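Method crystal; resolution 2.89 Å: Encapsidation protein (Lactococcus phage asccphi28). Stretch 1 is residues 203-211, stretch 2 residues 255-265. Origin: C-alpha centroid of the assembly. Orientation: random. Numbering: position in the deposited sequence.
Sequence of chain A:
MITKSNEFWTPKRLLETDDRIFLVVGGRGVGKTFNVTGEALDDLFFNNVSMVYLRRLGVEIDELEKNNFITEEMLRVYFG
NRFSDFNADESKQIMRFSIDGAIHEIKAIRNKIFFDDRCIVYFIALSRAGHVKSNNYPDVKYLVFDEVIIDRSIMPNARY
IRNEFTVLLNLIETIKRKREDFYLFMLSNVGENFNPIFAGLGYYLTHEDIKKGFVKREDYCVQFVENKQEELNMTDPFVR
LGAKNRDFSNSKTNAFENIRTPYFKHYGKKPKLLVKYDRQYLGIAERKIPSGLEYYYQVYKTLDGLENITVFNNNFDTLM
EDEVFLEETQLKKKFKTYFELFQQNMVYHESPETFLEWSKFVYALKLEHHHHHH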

# COMPACT_ATOMS: atom_id res chain seq x y z
N TYR A 203 -6.50 15.37 -34.47
CA TYR A 203 -7.81 14.93 -34.91
C TYR A 203 -8.91 15.63 -34.11
O TYR A 203 -8.88 15.62 -32.87
CB TYR A 203 -7.97 13.42 -34.78
CG TYR A 203 -9.30 12.96 -35.31
CD1 TYR A 203 -9.56 13.02 -36.68
CD2 TYR A 203 -10.30 12.49 -34.47
CE1 TYR A 203 -10.76 12.62 -37.19
CE2 TYR A 203 -11.52 12.08 -34.99
CZ TYR A 203 -11.74 12.15 -36.35
OH TYR A 203 -12.95 11.75 -36.87
N TYR A 204 -9.87 16.22 -34.82
CA TYR A 204 -11.06 16.80 -34.23
C TYR A 204 -12.23 15.86 -34.49
O TYR A 204 -12.51 15.53 -35.64
CB TYR A 204 -11.32 18.18 -34.82
CG TYR A 204 -12.63 18.82 -34.42
CD1 TYR A 204 -12.78 19.44 -33.19
CD2 TYR A 204 -13.72 18.81 -35.29
CE1 TYR A 204 -13.97 20.03 -32.83
CE2 TYR A 204 -14.92 19.39 -34.93
CZ TYR A 204 -15.04 20.00 -33.70
OH TYR A 204 -16.24 20.59 -33.36
N LEU A 205 -12.88 15.40 -33.42
CA LEU A 205 -13.95 14.41 -33.56
C LEU A 205 -15.26 15.10 -33.91
O LEU A 205 -15.70 16.01 -33.21
CB LEU A 205 -14.09 13.60 -32.27
CG LEU A 205 -15.21 12.57 -32.21
CD1 LEU A 205 -14.99 11.49 -33.26
CD2 LEU A 205 -15.28 11.93 -30.82
N THR A 206 -15.87 14.67 -35.01
CA THR A 206 -17.12 15.23 -35.50
C THR A 206 -18.06 14.10 -35.88
O THR A 206 -17.62 13.02 -36.30
CB THR A 206 -16.88 16.17 -36.70
OG1 THR A 206 -18.14 16.59 -37.24
CG2 THR A 206 -16.07 15.48 -37.78
N HIS A 207 -19.36 14.34 -35.72
CA HIS A 207 -20.35 13.31 -36.00
C HIS A 207 -20.31 12.86 -37.46
O HIS A 207 -20.61 11.70 -37.75
CB HIS A 207 -21.74 13.81 -35.63
CG HIS A 207 -22.06 13.70 -34.18
ND1 HIS A 207 -22.19 12.48 -33.53
CD2 HIS A 207 -22.26 14.65 -33.23
CE1 HIS A 207 -22.47 12.69 -32.26
NE2 HIS A 207 -22.52 13.99 -32.05
N GLU A 208 -19.98 13.77 -38.38
CA GLU A 208 -19.94 13.40 -39.79
C GLU A 208 -18.87 12.35 -40.04
O GLU A 208 -19.05 11.43 -40.85
CB GLU A 208 -19.68 14.64 -40.66
CG GLU A 208 -20.70 15.78 -40.56
CD GLU A 208 -20.80 16.40 -39.17
OE1 GLU A 208 -19.90 16.16 -38.35
OE2 GLU A 208 -21.81 17.09 -38.90
N ASP A 209 -17.73 12.47 -39.35
CA ASP A 209 -16.67 11.48 -39.48
C ASP A 209 -17.12 10.11 -38.99
O ASP A 209 -16.79 9.08 -39.59
CB ASP A 209 -15.42 11.94 -38.72
CG ASP A 209 -14.58 12.92 -39.50
OD1 ASP A 209 -14.96 13.27 -40.63
OD2 ASP A 209 -13.53 13.35 -38.97
N ILE A 210 -17.88 10.08 -37.89
CA ILE A 210 -18.32 8.81 -37.34
C ILE A 210 -19.21 8.08 -38.34
O ILE A 210 -19.10 6.86 -38.52
CB ILE A 210 -19.03 9.02 -35.99
CG1 ILE A 210 -18.09 9.72 -35.00
CG2 ILE A 210 -19.52 7.70 -35.43
CD1 ILE A 210 -18.71 10.01 -33.65
N LYS A 211 -20.11 8.81 -39.00
CA LYS A 211 -20.99 8.18 -39.98
C LYS A 211 -20.18 7.56 -41.11
O LYS A 211 -20.51 6.47 -41.59
CB LYS A 211 -21.99 9.20 -40.52
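Stretch 2, residues 255-265: AFENIRTPYFK

Stretch 2 lies on stretch 1 as an irregular chain, held by packing alone: no hydrogen bond crosses between them, and 462 Å² is buried over both sides. Stretch 1 runs extended through Tyr204 and Leu205, then turns into a helix at His207, with Thr206 at the N-cap position. The backbones come nearest at Leu205 and Ile259, whose CA atoms are 6.9 Å apart. From there the pairing runs in opposite senses along the two sequences: Phe256, early in stretch 2, meets Ile210 on the helix, whereas Thr261, Pro262 and Phe264 gather around Tyr204.

Ile259 is the centre of the contact and the residue most covered by it. Its CB points toward stretch 1, and chi1 p with chi2 t extends CD1 to the start of the helix, leaving CG2 on a separate branch. CD1 lies 3.7 Å from Leu205 O and 4.1 Å from Thr206 CA, and it also sits over one face of the His207 imidazole, 3.8 Å from the ring centroid in a CH-pi contact. CG2 meets Leu205 CD2 at 3.7 Å and Ile210 CD1 at 4.3 Å. Both branches of this beta-branched side chain are in use: each touches Leu205, CD1 covers the His207 ring and CG2 reaches on toward Ile210. Leu205 answers with chi1 t and chi2 p, its CB directed toward stretch 2. His207 starts sideways, but chi1 m brings its ring nearer, with CD2 3.5 Å from Ile259 CD1.

One helical turn beyond Thr206, Ile210 adopts chi1 m and chi2 t. Its CD1 stands over one face of the Phe256 ring, 3.7 Å from the centroid and 17° off the normal, while CG2 approaches Phe256 CE2 at 3.4 Å. Phe256, with chi1 m and its CB toward stretch 1, offers the flat surface on which the isoleucine rests.

At the other end, Tyr204 shows how a sideways CB can still supply a contact: chi1 t carries the long ring out to stretch 2. Its OH reaches Thr261 CG2 at 3.3 Å and meets the edge of the Phe264 ring, 3.5 Å from CE2. Pro262 CD lies at the tyrosine's edge, 3.6 Å from Tyr204 CE1. Between Ile259 and this group, Arg260 takes positive phi and psi, 54° and 54°, and its N donates to Asn258 OD1 at 2.9 Å, a bond within stretch 2 that ties the bend together.

The rule to read here is shape before polarity: branched aliphatics on ring faces near the helix, and a tyrosine tip among carbon atoms at the far end.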

# COMPACT_ATOMS: atom_id res chain seq x y z
N ALA A 255 -20.64 4.72 -26.76
CA ALA A 255 -19.30 5.06 -27.25
C ALA A 255 -19.23 6.52 -27.71
O ALA A 255 -18.23 7.20 -27.47
CB ALA A 255 -18.91 4.13 -28.39
N PHE A 256 -20.28 7.00 -28.38
CA PHE A 256 -20.33 8.36 -28.91
C PHE A 256 -21.47 9.16 -28.29
O PHE A 256 -22.02 10.06 -28.92
CB PHE A 256 -20.47 8.32 -30.43
CG PHE A 256 -19.37 7.57 -31.12
CD1 PHE A 256 -18.05 7.83 -30.83
CD2 PHE A 256 -19.67 6.59 -32.05
CE1 PHE A 256 -17.03 7.13 -31.47
CE2 PHE A 256 -18.67 5.89 -32.69
CZ PHE A 256 -17.34 6.16 -32.39
N GLU A 257 -21.82 8.84 -27.04
CA GLU A 257 -22.91 9.53 -26.37
C GLU A 257 -22.68 11.04 -26.36
O GLU A 257 -23.57 11.82 -26.73
CB GLU A 257 -23.07 8.98 -24.96
CG GLU A 257 -24.17 9.62 -24.13
CD GLU A 257 -24.30 8.99 -22.76
OE1 GLU A 257 -23.28 8.52 -22.22
OE2 GLU A 257 -25.43 8.95 -22.23
N ASN A 258 -21.48 11.47 -25.98
CA ASN A 258 -21.10 12.88 -25.99
C ASN A 258 -19.70 13.01 -26.56
O ASN A 258 -18.76 12.42 -26.01
CB ASN A 258 -21.14 13.48 -24.58
CG ASN A 258 -21.07 15.00 -24.60
OD1 ASN A 258 -20.86 15.61 -25.65
ND2 ASN A 258 -21.19 15.61 -23.43
N ILE A 259 -19.55 13.78 -27.64
CA ILE A 259 -18.24 14.00 -28.23
C ILE A 259 -17.64 15.33 -27.78
O ILE A 259 -16.58 15.73 -28.28
CB ILE A 259 -18.28 13.92 -29.76
CG1 ILE A 259 -19.08 15.07 -30.37
CG2 ILE A 259 -18.86 12.58 -30.22
CD1 ILE A 259 -19.03 15.12 -31.89
N ARG A 260 -18.28 16.03 -26.84
CA ARG A 260 -17.73 17.24 -26.24
C ARG A 260 -17.34 18.26 -27.31
O ARG A 260 -16.21 18.75 -27.37
CB ARG A 260 -16.54 16.90 -25.34
CG ARG A 260 -16.93 16.20 -24.03
CD ARG A 260 -17.24 17.22 -22.93
NE ARG A 260 -16.04 17.98 -22.57
CZ ARG A 260 -16.02 19.08 -21.81
NH1 ARG A 260 -17.15 19.58 -21.32
NH2 ARG A 260 -14.87 19.68 -21.55
N THR A 261 -18.30 18.58 -28.17
CA THR A 261 -18.07 19.56 -29.23
C THR A 261 -17.82 20.92 -28.60
O THR A 261 -18.52 21.31 -27.66
CB THR A 261 -19.29 19.62 -30.15
OG1 THR A 261 -19.75 18.30 -30.46
CG2 THR A 261 -18.96 20.35 -31.44
N PRO A 262 -16.84 21.69 -29.08
CA PRO A 262 -16.59 23.01 -28.50
C PRO A 262 -17.46 24.09 -29.14
O PRO A 262 -17.97 23.95 -30.25
CB PRO A 262 -15.10 23.28 -28.82
CG PRO A 262 -14.55 21.99 -29.37
CD PRO A 262 -15.73 21.27 -29.96
N TYR A 263 -17.63 25.19 -28.39
CA TYR A 263 -18.35 26.36 -28.91
C TYR A 263 -17.38 27.21 -29.73
O TYR A 263 -16.22 27.40 -29.35
CB TYR A 263 -18.99 27.20 -27.80
CG TYR A 263 -20.05 26.47 -26.98
CD1 TYR A 263 -21.21 26.00 -27.59
CD2 TYR A 263 -19.92 26.32 -25.61
CE1 TYR A 263 -22.17 25.34 -26.86
CE2 TYR A 263 -20.90 25.67 -24.87
CZ TYR A 263 -22.02 25.19 -25.50
OH TYR A 263 -23.00 24.54 -24.77
N PHE A 264 -17.86 27.75 -30.85
CA PHE A 264 -17.02 28.50 -31.78
C PHE A 264 -17.63 29.86 -32.09
O PHE A 264 -18.81 29.94 -32.44
CB PHE A 264 -16.81 27.71 -33.08
CG PHE A 264 -16.14 26.38 -32.88
CD1 PHE A 264 -14.76 26.28 -32.75
CD2 PHE A 264 -16.89 25.21 -32.84
CE1 PHE A 264 -14.15 25.06 -32.58
CE2 PHE A 264 -16.28 23.98 -32.67
CZ PHE A 264 -14.91 23.90 -32.54
N LYS A 265 -16.84 30.92 -31.97
CA LYS A 265 -17.28 32.28 -32.30
C LYS A 265 -16.03 33.13 -32.54
O LYS A 265 -14.94 32.81 -32.07
CB LYS A 265 -18.12 32.88 -31.17
CG LYS A 265 -18.81 34.21 -31.49
CD LYS A 265 -20.10 34.03 -32.27
CE LYS A 265 -21.26 33.68 -31.33
NZ LYS A 265 -22.52 33.40 -32.07